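Local structure of cryptochrome DASH, chloroplastic/mitochondrial (Arabidopsis thaliana, 2J4D) at residues K107-M110 with N115-I118; K122-L127 with V150-L155; F188-P191 with Q196-K199; G257-Y262 with P299-E304; C398-R403 with V492-G497. The protein repairs cyclobutane pyrimidine dimers in single-stranded DNA using FAD and a folate cofactor, binds DNA without sequence specificity and may act as a blue-light photoreceptor. All coordinates share one frame; numbering follows the deposited sequence.

Contact 1: residues K107-M110 with N115-I118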
# COMPACT_ATOMS: atom_id res chain seq x y z
N LYS A 107 6.25 -19.59 -0.64
CA LYS A 107 5.55 -20.69 0.02
C LYS A 107 4.22 -21.01 -0.67
O LYS A 107 3.92 -22.17 -0.94
CB LYS A 107 5.30 -20.33 1.48
CG LYS A 107 4.38 -21.28 2.22
CD LYS A 107 4.28 -20.89 3.69
CE LYS A 107 2.85 -21.01 4.21
NZ LYS A 107 2.76 -20.64 5.66
N ASN A 108 3.43 -19.98 -0.97
CA ASN A 108 2.14 -20.20 -1.61
C ASN A 108 2.26 -20.67 -3.06
O ASN A 108 1.40 -21.40 -3.55
CB ASN A 108 1.27 -18.94 -1.51
CG ASN A 108 0.82 -18.68 -0.09
OD1 ASN A 108 0.45 -19.62 0.63
ND2 ASN A 108 0.83 -17.42 0.33
N LEU A 109 3.31 -20.24 -3.74
CA LEU A 109 3.51 -20.68 -5.12
C LEU A 109 3.89 -22.16 -5.07
O LEU A 109 3.40 -22.96 -5.88
CB LEU A 109 4.62 -19.86 -5.79
CG LEU A 109 4.20 -18.44 -6.20
CD1 LEU A 109 5.41 -17.65 -6.66
CD2 LEU A 109 3.16 -18.53 -7.30
N MET A 110 4.74 -22.53 -4.12
CA MET A 110 5.14 -23.92 -4.01
C MET A 110 3.94 -24.83 -3.76
O MET A 110 3.88 -25.95 -4.27
CB MET A 110 6.16 -24.09 -2.89
CG MET A 110 7.49 -23.43 -3.20
SD MET A 110 8.71 -23.67 -1.91
CE MET A 110 10.18 -23.51 -2.84
N ASN A 115 7.31 -22.11 -7.90
CA ASN A 115 8.29 -21.60 -6.96
C ASN A 115 8.54 -20.17 -7.40
O ASN A 115 8.01 -19.73 -8.42
CB ASN A 115 9.60 -22.38 -7.04
CG ASN A 115 10.47 -22.19 -5.80
OD1 ASN A 115 10.35 -21.19 -5.08
ND2 ASN A 115 11.36 -23.14 -5.54
N LEU A 116 9.34 -19.44 -6.63
CA LEU A 116 9.65 -18.06 -6.97
C LEU A 116 11.15 -17.89 -7.12
O LEU A 116 11.90 -18.13 -6.18
CB LEU A 116 9.13 -17.11 -5.88
CG LEU A 116 9.39 -15.61 -6.06
CD1 LEU A 116 8.59 -15.07 -7.25
CD2 LEU A 116 8.98 -14.90 -4.78
N LEU A 117 11.58 -17.49 -8.30
CA LEU A 117 12.99 -17.25 -8.54
C LEU A 117 13.27 -15.84 -8.02
O LEU A 117 12.64 -14.87 -8.44
CB LEU A 117 13.30 -17.32 -10.04
CG LEU A 117 14.75 -16.97 -10.41
CD1 LEU A 117 15.68 -18.04 -9.88
CD2 LEU A 117 14.88 -16.86 -11.92
N ILE A 118 14.21 -15.73 -7.09
CA ILE A 118 14.53 -14.42 -6.54
C ILE A 118 15.94 -14.01 -6.96
O ILE A 118 16.90 -14.76 -6.74
CB ILE A 118 14.43 -14.42 -5.00
CG1 ILE A 118 13.00 -14.77 -4.57
CG2 ILE A 118 14.81 -13.05 -4.45
CD1 ILE A 118 12.78 -14.74 -3.07
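OD1 of Asn115, whose side chain runs alongside Met110, is approached by the backbone N of Leu116 and, in a weak hydrogen bond, by NE of Arg106. The Leu116 N to Asn115 OD1 separation is modelled at 2.5 Å, too short to be taken literally, and that bond is doubtful in its details. Asn115 can fold back onto the next peptide because its CG stands anti to its own N (chi1 -161°), beside the carbonyl carbon. Met110, extended beyond CG, points the same way as the amide and brings its terminal methyl CE up to ND2 and OD1; the modelled approach is too close to carry weight in detail. Helix 92-111 here turns back into strand 117-120, an edge strand of the parallel sheet in the photolyase/cryptochrome alpha/beta domain. With strand 67-74, the sheet neighbour that precedes the helix, the two complete a beta-alpha-beta crossover. Its inner side is apolar: CD1 of Leu109 lies 3.8 Å from CB of Leu116, the two side chains crossing at a slant. The same methyl rests 3.8 Å from the backbone O of Asn115. CD1 of Leu109 also comes 4.1 Å from CD1 of Leu116. Both leucines pack on Phe46 of strand 41-46, while Leu109 also reaches Pro70 and Leu116 reaches Tyr72. Arg106, one turn back from Met110, gives NH2 to the carbonyl oxygen of Leu116, a further tie between the helix and the incoming strand.

Contact 2: residues K122-L127 with V150-L155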
# COMPACT_ATOMS: atom_id res chain seq x y z
N LYS A 122 18.56 -5.16 -11.51
CA LYS A 122 17.57 -4.45 -12.30
C LYS A 122 16.78 -5.40 -13.19
O LYS A 122 17.35 -6.25 -13.87
CB LYS A 122 18.25 -3.39 -13.18
CG LYS A 122 18.89 -2.27 -12.38
CD LYS A 122 19.69 -1.35 -13.28
CE LYS A 122 20.36 -0.25 -12.45
NZ LYS A 122 21.22 0.66 -13.28
N PRO A 123 15.44 -5.27 -13.19
CA PRO A 123 14.57 -6.12 -14.01
C PRO A 123 14.96 -6.10 -15.48
O PRO A 123 14.90 -7.13 -16.16
CB PRO A 123 13.18 -5.50 -13.79
CG PRO A 123 13.27 -4.94 -12.41
CD PRO A 123 14.65 -4.30 -12.41
N GLU A 124 15.34 -4.92 -15.99
CA GLU A 124 15.70 -4.79 -17.39
C GLU A 124 16.98 -5.54 -17.74
O GLU A 124 17.30 -5.71 -18.91
CB GLU A 124 15.84 -3.31 -17.80
CG GLU A 124 16.92 -2.54 -17.08
CD GLU A 124 16.41 -1.79 -15.87
OE1 GLU A 124 15.50 -2.30 -15.18
OE2 GLU A 124 16.92 -0.68 -15.60
N GLU A 125 17.72 -5.97 -16.72
CA GLU A 125 18.94 -6.74 -16.97
C GLU A 125 18.67 -8.21 -16.70
O GLU A 125 19.08 -9.09 -17.47
CB GLU A 125 20.09 -6.20 -16.10
CG GLU A 125 20.63 -4.86 -16.62
CD GLU A 125 21.62 -4.18 -15.68
OE1 GLU A 125 22.00 -4.78 -14.65
OE2 GLU A 125 22.02 -3.04 -15.99
N ILE A 126 17.95 -8.49 -15.62
CA ILE A 126 17.65 -9.87 -15.24
C ILE A 126 16.65 -10.58 -16.16
O ILE A 126 16.89 -11.71 -16.61
CB ILE A 126 17.09 -9.93 -13.81
CG1 ILE A 126 18.17 -9.52 -12.81
CG2 ILE A 126 16.56 -11.33 -13.51
CD1 ILE A 126 17.64 -9.23 -11.43
N LEU A 127 15.53 -9.92 -16.45
CA LEU A 127 14.49 -10.53 -17.28
C LEU A 127 14.88 -10.89 -18.71
O LEU A 127 14.60 -12.00 -19.15
CB LEU A 127 13.24 -9.65 -17.26
CG LEU A 127 12.66 -9.41 -15.86
CD1 LEU A 127 11.50 -8.43 -15.94
CD2 LEU A 127 12.20 -10.74 -15.25
N VAL A 150 6.94 3.01 -14.81
CA VAL A 150 6.73 2.89 -16.25
C VAL A 150 8.05 2.97 -16.99
O VAL A 150 8.20 2.44 -18.09
CB VAL A 150 5.72 3.94 -16.77
CG1 VAL A 150 4.34 3.68 -16.14
CG2 VAL A 150 6.21 5.34 -16.45
N ASP A 151 9.04 3.62 -16.38
CA ASP A 151 10.34 3.71 -17.02
C ASP A 151 10.97 2.31 -16.99
O ASP A 151 11.59 1.88 -17.95
CB ASP A 151 11.23 4.71 -16.29
CG ASP A 151 12.50 5.02 -17.08
OD1 ASP A 151 12.38 5.37 -18.28
OD2 ASP A 151 13.60 4.93 -16.50
N VAL A 152 10.79 1.60 -15.89
CA VAL A 152 11.33 0.25 -15.80
C VAL A 152 10.63 -0.65 -16.83
O VAL A 152 11.26 -1.51 -17.43
CB VAL A 152 11.18 -0.33 -14.38
CG1 VAL A 152 11.63 -1.80 -14.36
CG2 VAL A 152 12.03 0.50 -13.41
N GLU A 153 9.33 -0.44 -17.04
CA GLU A 153 8.59 -1.23 -18.04
C GLU A 153 9.23 -1.00 -19.41
O GLU A 153 9.44 -1.93 -20.19
CB GLU A 153 7.12 -0.81 -18.08
CG GLU A 153 6.38 -1.11 -16.79
CD GLU A 153 4.97 -0.54 -16.75
OE1 GLU A 153 4.58 0.21 -17.68
OE2 GLU A 153 4.24 -0.85 -15.78
N ARG A 154 9.54 0.27 -19.69
CA ARG A 154 10.17 0.63 -20.96
C ARG A 154 11.53 -0.06 -21.09
O ARG A 154 11.84 -0.64 -22.13
CB ARG A 154 10.36 2.15 -21.03
CG ARG A 154 11.21 2.61 -22.23
CD ARG A 154 11.47 4.12 -22.17
NE ARG A 154 12.39 4.50 -21.09
CZ ARG A 154 13.71 4.43 -21.18
NH1 ARG A 154 14.29 4.01 -22.30
NH2 ARG A 154 14.47 4.78 -20.14
N LEU A 155 12.34 0.01 -20.04
CA LEU A 155 13.67 -0.59 -20.10
C LEU A 155 13.61 -2.11 -20.26
O LEU A 155 14.43 -2.70 -20.98
CB LEU A 155 14.47 -0.19 -18.86
CG LEU A 155 14.79 1.31 -18.87
CD1 LEU A 155 15.20 1.77 -17.50
CD2 LEU A 155 15.89 1.62 -19.90
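Leu155, which packs against Glu124 of the facing helix, sets its CG 3.7 Å above one face of the Arg154 guanidinium, offset toward the rim. At the edge of that guanidinium, in its plane, sits OD1 of Asp151. NE and NH2 of Arg154 both bind Asp151 OD1 at 2.9 Å, a side-on grip on one oxygen, made from its syn side and from a single face of the carboxylate. Helices 123-134 and 147-161 belong to the alpha/beta domain and pack beside one another against its parallel sheet, where Pro123 and Val152 both touch Trp45 of the central strand. The short segments run roughly parallel, at 33°, with axes 9.3 Å apart. Pro123 offers its ring atom CG to CG1 of Val152 at 4.0 Å, the two side chains crossing at about a right angle. Glu124 has CG wedged between its backbone N and carbonyl carbon (chi1 63°) and bends again at chi2, which lays the chain alongside Leu155. Its carboxylate is engaged by Arg77 through a salt bridge at OE2. That same OE2 also touches CD1 of Leu155 at 3.5 Å.

Contact 3: residues F188-P191 with Q196-K199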
# COMPACT_ATOMS: atom_id res chain seq x y z
N PHE A 188 -7.92 10.23 -18.95
CA PHE A 188 -7.52 11.59 -19.30
C PHE A 188 -8.65 12.53 -18.93
O PHE A 188 -8.44 13.71 -18.65
CB PHE A 188 -7.23 11.69 -20.80
CG PHE A 188 -5.78 11.56 -21.16
CD1 PHE A 188 -4.90 10.89 -20.31
CD2 PHE A 188 -5.29 12.12 -22.34
CE1 PHE A 188 -3.55 10.77 -20.64
CE2 PHE A 188 -3.94 12.00 -22.68
CZ PHE A 188 -3.07 11.33 -21.83
N ASP A 189 -9.87 12.01 -18.93
CA ASP A 189 -11.03 12.82 -18.58
C ASP A 189 -11.62 12.42 -17.24
O ASP A 189 -12.83 12.52 -17.02
CB ASP A 189 -12.09 12.72 -19.68
CG ASP A 189 -11.80 13.66 -20.83
OD1 ASP A 189 -12.10 14.87 -20.71
OD2 ASP A 189 -11.25 13.19 -21.85
N LEU A 190 -10.76 11.96 -16.34
CA LEU A 190 -11.23 11.57 -15.01
C LEU A 190 -11.72 12.84 -14.32
O LEU A 190 -11.08 13.89 -14.43
CB LEU A 190 -10.07 10.99 -14.20
CG LEU A 190 -10.42 10.24 -12.91
CD1 LEU A 190 -10.94 8.86 -13.28
CD2 LEU A 190 -9.19 10.13 -12.00
N PRO A 191 -12.86 12.78 -13.62
CA PRO A 191 -13.37 13.98 -12.94
C PRO A 191 -12.37 14.45 -11.88
O PRO A 191 -11.75 13.63 -11.20
CB PRO A 191 -14.67 13.48 -12.31
CG PRO A 191 -15.14 12.44 -13.29
CD PRO A 191 -13.86 11.69 -13.59
N GLN A 196 -17.88 13.19 -7.92
CA GLN A 196 -18.37 12.96 -9.27
C GLN A 196 -17.85 11.64 -9.83
O GLN A 196 -18.58 10.92 -10.50
CB GLN A 196 -17.98 14.12 -10.17
CG GLN A 196 -18.73 15.39 -9.79
CD GLN A 196 -20.23 15.14 -9.63
OE1 GLN A 196 -20.80 15.34 -8.54
NE2 GLN A 196 -20.88 14.70 -10.70
N PHE A 197 -16.58 11.33 -9.56
CA PHE A 197 -15.99 10.08 -10.01
C PHE A 197 -16.76 8.93 -9.37
O PHE A 197 -17.19 7.99 -10.03
CB PHE A 197 -14.52 10.00 -9.58
CG PHE A 197 -13.94 8.62 -9.67
CD1 PHE A 197 -13.59 8.07 -10.90
CD2 PHE A 197 -13.74 7.85 -8.52
CE1 PHE A 197 -13.05 6.79 -10.99
CE2 PHE A 197 -13.20 6.57 -8.59
CZ PHE A 197 -12.85 6.04 -9.83
N ARG A 198 -16.95 9.01 -8.06
CA ARG A 198 -17.66 7.96 -7.34
C ARG A 198 -19.08 7.76 -7.83
O ARG A 198 -19.49 6.63 -8.12
CB ARG A 198 -17.69 8.27 -5.84
CG ARG A 198 -18.43 7.21 -5.02
CD ARG A 198 -18.46 7.57 -3.55
NE ARG A 198 -19.23 8.79 -3.31
CZ ARG A 198 -20.54 8.89 -3.47
NH1 ARG A 198 -21.25 7.84 -3.87
NH2 ARG A 198 -21.15 10.04 -3.23
N LYS A 199 -19.85 8.84 -7.93
CA LYS A 199 -21.23 8.72 -8.38
C LYS A 199 -21.29 8.06 -9.76
O LYS A 199 -22.18 7.25 -10.02
CB LYS A 199 -21.91 10.09 -8.44
CG LYS A 199 -22.13 10.73 -7.08
CD LYS A 199 -23.05 11.93 -7.18
CE LYS A 199 -23.13 12.69 -5.86
NZ LYS A 199 -23.58 11.84 -4.72
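Leu190, following the folate-pocket residues Phe188 and Asp189, is the first residue of 188-191 to meet helix 194-204, touching Phe197 with one methyl. Its CG stands anti to the backbone N (chi1 -167°), and this carries CD1 to the ring of Phe197, 3.6 Å from CD1 and 3.7 Å from CE1 of that residue. The methyl thus straddles one ring bond, the two side chains crossing at a slant. Pro191 comes next and packs closer to the helix backbone: its CB lies 4.0 Å from both N of Phe197 and CB of Gln196, and its CG 4.1 Å from CA of Phe197. Gln196 bends at chi2 and leads its amide away, and Pro191 meets it at CB. Helix 317-339 lies beside the pair. Tyr331 meets the Phe197 ring with planes at about 40° and bonds through OH to the carbonyl oxygen of Pro191, while Lys338 NZ takes that of Leu190. Phe185 touches Leu190, Pro191 and Phe197. The contact seats a loop against the start of the helix that follows it, and the loop carries part of a methenyltetrahydrofolate pocket completed by Asp192 and Lys338.

Contact 4: residues G257-Y262 with P299-E304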
# COMPACT_ATOMS: atom_id res chain seq x y z
N GLY A 257 -5.70 -13.32 6.32
CA GLY A 257 -5.98 -13.60 7.71
C GLY A 257 -6.58 -12.36 8.37
O GLY A 257 -7.47 -12.48 9.22
N ARG A 258 -6.10 -11.18 7.99
CA ARG A 258 -6.63 -9.93 8.55
C ARG A 258 -8.03 -9.64 8.04
O ARG A 258 -8.87 -9.10 8.78
CB ARG A 258 -5.68 -8.76 8.24
CG ARG A 258 -6.19 -7.38 8.70
CD ARG A 258 -6.53 -7.33 10.21
NE ARG A 258 -7.12 -6.04 10.55
CZ ARG A 258 -7.50 -5.67 11.77
NH1 ARG A 258 -7.36 -6.49 12.80
NH2 ARG A 258 -8.02 -4.46 11.96
N VAL A 259 -8.30 -9.98 6.78
CA VAL A 259 -9.64 -9.77 6.23
C VAL A 259 -10.59 -10.67 7.05
O VAL A 259 -11.66 -10.24 7.48
CB VAL A 259 -9.72 -10.15 4.73
CG1 VAL A 259 -11.16 -10.14 4.26
CG2 VAL A 259 -8.94 -9.12 3.90
N PHE A 260 -10.17 -11.91 7.27
CA PHE A 260 -10.98 -12.84 8.06
C PHE A 260 -11.15 -12.30 9.48
O PHE A 260 -12.26 -12.28 10.03
CB PHE A 260 -10.28 -14.20 8.11
CG PHE A 260 -10.86 -15.14 9.12
CD1 PHE A 260 -12.07 -15.78 8.89
CD2 PHE A 260 -10.19 -15.36 10.32
CE1 PHE A 260 -12.61 -16.63 9.84
CE2 PHE A 260 -10.73 -16.21 11.29
CZ PHE A 260 -11.94 -16.85 11.05
N GLU A 261 -10.05 -11.87 10.08
CA GLU A 261 -10.08 -11.37 11.45
C GLU A 261 -10.99 -10.16 11.68
O GLU A 261 -11.80 -10.15 12.62
CB GLU A 261 -8.65 -11.01 11.88
CG GLU A 261 -8.54 -10.50 13.30
CD GLU A 261 -7.11 -10.20 13.68
OE1 GLU A 261 -6.59 -9.13 13.27
OE2 GLU A 261 -6.50 -11.04 14.37
N TYR A 262 -10.87 -9.16 10.83
CA TYR A 262 -11.65 -7.94 10.95
C TYR A 262 -13.12 -8.14 10.60
O TYR A 262 -14.01 -7.70 11.33
CB TYR A 262 -11.06 -6.84 10.07
CG TYR A 262 -11.67 -5.48 10.31
CD1 TYR A 262 -11.43 -4.79 11.50
CD2 TYR A 262 -12.54 -4.91 9.38
CE1 TYR A 262 -12.05 -3.57 11.76
CE2 TYR A 262 -13.16 -3.68 9.64
CZ TYR A 262 -12.91 -3.02 10.83
OH TYR A 262 -13.54 -1.83 11.10
N PRO A 299 -8.69 -5.72 -4.03
CA PRO A 299 -10.02 -5.17 -3.77
C PRO A 299 -11.17 -6.01 -4.32
O PRO A 299 -12.26 -5.97 -3.76
CB PRO A 299 -9.95 -3.76 -4.38
CG PRO A 299 -8.89 -3.88 -5.42
CD PRO A 299 -7.86 -4.76 -4.79
N ARG A 300 -10.94 -6.76 -5.39
CA ARG A 300 -12.03 -7.58 -5.91
C ARG A 300 -12.32 -8.67 -4.91
O ARG A 300 -13.47 -9.04 -4.69
CB ARG A 300 -11.69 -8.17 -7.29
CG ARG A 300 -11.65 -7.09 -8.36
CD ARG A 300 -11.53 -7.67 -9.76
NE ARG A 300 -10.35 -8.52 -9.90
CZ ARG A 300 -9.68 -8.67 -11.03
NH1 ARG A 300 -10.07 -8.02 -12.12
NH2 ARG A 300 -8.62 -9.46 -11.08
N PHE A 301 -11.26 -9.19 -4.28
CA PHE A 301 -11.41 -10.22 -3.25
C PHE A 301 -12.15 -9.61 -2.05
O PHE A 301 -13.12 -10.18 -1.54
CB PHE A 301 -10.03 -10.72 -2.81
CG PHE A 301 -10.03 -11.42 -1.48
CD1 PHE A 301 -10.70 -12.62 -1.31
CD2 PHE A 301 -9.35 -10.87 -0.40
CE1 PHE A 301 -10.71 -13.26 -0.07
CE2 PHE A 301 -9.35 -11.50 0.84
CZ PHE A 301 -10.03 -12.70 1.01
N ILE A 302 -11.69 -8.44 -1.60
CA ILE A 302 -12.32 -7.78 -0.46
C ILE A 302 -13.81 -7.54 -0.72
O ILE A 302 -14.64 -7.76 0.16
CB ILE A 302 -11.63 -6.43 -0.13
CG1 ILE A 302 -10.19 -6.69 0.34
CG2 ILE A 302 -12.41 -5.69 0.98
CD1 ILE A 302 -9.31 -5.45 0.38
N TYR A 303 -14.13 -7.10 -1.93
CA TYR A 303 -15.53 -6.83 -2.30
C TYR A 303 -16.39 -8.09 -2.18
O TYR A 303 -17.50 -8.05 -1.66
CB TYR A 303 -15.61 -6.29 -3.73
CG TYR A 303 -17.02 -6.09 -4.21
CD1 TYR A 303 -17.87 -5.17 -3.59
CD2 TYR A 303 -17.52 -6.82 -5.29
CE1 TYR A 303 -19.19 -4.99 -4.03
CE2 TYR A 303 -18.84 -6.65 -5.74
CZ TYR A 303 -19.66 -5.74 -5.10
OH TYR A 303 -20.96 -5.58 -5.52
N GLU A 304 -15.87 -9.22 -2.65
CA GLU A 304 -16.63 -10.45 -2.56
C GLU A 304 -16.83 -10.88 -1.11
O GLU A 304 -17.86 -11.45 -0.78
CB GLU A 304 -15.95 -11.56 -3.37
CG GLU A 304 -16.13 -11.37 -4.87
CD GLU A 304 -15.82 -12.62 -5.67
OE1 GLU A 304 -14.83 -12.60 -6.43
OE2 GLU A 304 -16.56 -13.61 -5.54
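Val259 and Ile302 bring the backbones nearest, their CA atoms 7.5 Å apart, where helix 252-265 passes the first turns of helix 299-312. Both keep i to i+4 backbone bonds, and the first also has a wider pi-type turn at 260-262. Both helices lie in the helical part of the photolyase fold close to FAD: the side chain of Ile302 is about 7 Å from the cofactor. The buried interface is small and apolar. Val259 places CG1 anti to its N (chi1 171°) and CG2 beside it, and both methyls border CE2 of Phe301. CG2 is the nearer, at 3.9 Å from Phe301 CE2; CG1 stands at 4.1 Å from the same atom. The two side chains slide past one another in opposite directions. Ile302 makes a looser touch, its CG1 4.5 Å from CG2 of Val259. The Phe301 ring also meets that of Tyr26, planes at about 80°. On the first helix, Arg258 gives NE to the backbone O of Thr286, in the loop that by similarity binds FAD. NH1 of Arg258 forms a salt bridge with Glu261 OE1, 2.8 Å away, approaching from the anti side of the carboxylate, 23° out of its plane.

Contact 5: residues C398-R403 with V492-G497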
# COMPACT_ATOMS: atom_id res chain seq x y z
N CYS A 398 -0.18 16.32 8.17
CA CYS A 398 0.05 16.93 6.85
C CYS A 398 -0.29 18.42 6.93
O CYS A 398 0.47 19.28 6.48
CB CYS A 398 -0.84 16.26 5.80
SG CYS A 398 -1.00 17.21 4.26
N SER A 399 -1.45 18.73 7.50
CA SER A 399 -1.87 20.12 7.64
C SER A 399 -0.86 20.88 8.50
O SER A 399 -0.48 22.01 8.18
CB SER A 399 -3.26 20.19 8.30
OG SER A 399 -3.69 21.53 8.43
N PHE A 400 -0.41 20.26 9.59
CA PHE A 400 0.55 20.91 10.48
C PHE A 400 1.85 21.28 9.76
O PHE A 400 2.35 22.41 9.87
CB PHE A 400 0.87 20.01 11.66
CG PHE A 400 1.76 20.66 12.69
CD1 PHE A 400 1.22 21.54 13.63
CD2 PHE A 400 3.13 20.41 12.71
CE1 PHE A 400 2.04 22.17 14.57
CE2 PHE A 400 3.96 21.03 13.65
CZ PHE A 400 3.41 21.91 14.58
N LEU A 401 2.40 20.32 9.02
CA LEU A 401 3.65 20.56 8.31
C LEU A 401 3.53 21.66 7.28
O LEU A 401 4.40 22.53 7.17
CB LEU A 401 4.13 19.28 7.62
CG LEU A 401 5.45 19.47 6.86
CD1 LEU A 401 6.30 18.22 7.02
CD2 LEU A 401 5.18 19.77 5.39
N VAL A 402 2.44 21.62 6.52
CA VAL A 402 2.21 22.59 5.47
C VAL A 402 1.75 23.97 5.94
O VAL A 402 2.30 24.99 5.54
CB VAL A 402 1.17 22.07 4.45
CG1 VAL A 402 0.79 23.18 3.47
CG2 VAL A 402 1.72 20.86 3.71
N ARG A 403 0.74 23.98 6.80
CA ARG A 403 0.16 25.24 7.26
C ARG A 403 0.73 25.87 8.52
O ARG A 403 0.90 27.08 8.58
CB ARG A 403 -1.35 25.07 7.39
CG ARG A 403 -1.98 24.60 6.08
CD ARG A 403 -3.50 24.71 6.07
NE ARG A 403 -4.02 24.52 4.72
CZ ARG A 403 -4.00 23.35 4.08
NH1 ARG A 403 -3.49 22.29 4.68
NH2 ARG A 403 -4.46 23.25 2.84
N VAL A 492 6.83 25.89 16.85
CA VAL A 492 6.15 26.98 16.15
C VAL A 492 4.80 27.22 16.82
O VAL A 492 4.26 26.33 17.48
CB VAL A 492 5.79 26.65 14.69
CG1 VAL A 492 7.00 26.79 13.80
CG2 VAL A 492 5.19 25.24 14.62
N PRO A 493 4.26 28.42 16.66
CA PRO A 493 2.95 28.77 17.22
C PRO A 493 1.96 28.13 16.26
O PRO A 493 2.32 27.80 15.13
CB PRO A 493 2.96 30.30 17.13
CG PRO A 493 3.81 30.55 15.90
CD PRO A 493 4.96 29.62 16.18
N LEU A 494 0.73 27.90 16.70
CA LEU A 494 -0.23 27.31 15.79
C LEU A 494 -0.72 28.50 14.97
O LEU A 494 -0.92 29.59 15.51
CB LEU A 494 -1.38 26.66 16.56
CG LEU A 494 -0.95 25.39 17.29
CD1 LEU A 494 -2.07 24.94 18.21
CD2 LEU A 494 -0.57 24.29 16.29
N LYS A 495 -0.86 28.28 13.67
CA LYS A 495 -1.31 29.31 12.77
C LYS A 495 -2.70 29.86 13.12
O LYS A 495 -2.96 31.02 12.85
CB LYS A 495 -1.31 28.77 11.35
CG LYS A 495 -1.55 29.81 10.31
CD LYS A 495 -1.89 29.16 9.00
CE LYS A 495 -2.88 30.02 8.27
NZ LYS A 495 -2.50 30.22 6.85
N HIS A 496 -3.59 29.07 13.70
CA HIS A 496 -4.92 29.60 14.05
C HIS A 496 -5.43 29.55 15.50
O HIS A 496 -5.94 28.50 15.97
CB HIS A 496 -5.92 28.98 13.10
CG HIS A 496 -5.70 29.40 11.67
ND1 HIS A 496 -6.06 30.65 11.21
CD2 HIS A 496 -5.13 28.77 10.61
CE1 HIS A 496 -5.74 30.77 9.94
NE2 HIS A 496 -5.17 29.64 9.54
N GLY A 497 -5.33 30.75 16.12
CA GLY A 497 -5.69 31.07 17.52
C GLY A 497 -6.43 30.13 18.46
O GLY A 497 -6.24 28.90 18.60
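With chi1 at -175°, CG of Phe400 is anti to the backbone N, and the ring swings out from helix 391-404 toward Val492 and Leu494. Val492 answers from the opposite direction: CG2 sits in the crowded position between its own N and carbonyl carbon, and comes 3.8 Å from CZ of Phe400. Leu494 instead comes to the ring edge, near its plane, CD2 lying 3.8 Å from CE1 of Phe400 with the side chains about perpendicular. Two neighbouring ring carbons are therefore each taken by a different residue of the loop. One turn along the helix from Phe400, the carbonyl O of Arg403 is met by CD of Lys495 at 3.5 Å. The aliphatic part makes this touch. Lys495 NZ and Arg403 NE, of like charge, remain 6.3 Å apart. Arg403 sends its own end the other way, NH1 binding the O of Gly435 in helix 425-436. Tyr373 touches Phe400 and Leu494 and bonds to the carbonyl oxygen of Val492, and Asp404 receives the backbone N of Lys495. This is surface packing in the helical FAD-binding domain, by which Val492 to Lys495, near the end of the modelled chain, pack on helix 391-404, about 10 Å from FAD at the Arg403 side chain.

Contacts 1 and 2 share the alpha/beta domain: their centres are 21 Å apart, and strand 117-120 leads straight into helix 123-134. The side chain of Val152 in contact 2 lies about 9 Å from a bound 5,10-methenyl-6,7,8-trihydrofolic acid (MHF), without touching it. Contact 3 relates to both cofactors: Phe188 and Asp189 help to form a folate pocket, and the side chain of Phe197 is about 10 Å from FAD. Contacts 4 and 5 approach FAD from separate helices, with centres 37 Å apart, the side chains of Ile302 and Arg403 lying about 7 Å and 10 Å from FAD. Contacts 1 and 5 lie on opposite sides of the chain's centre, 48 Å between centres.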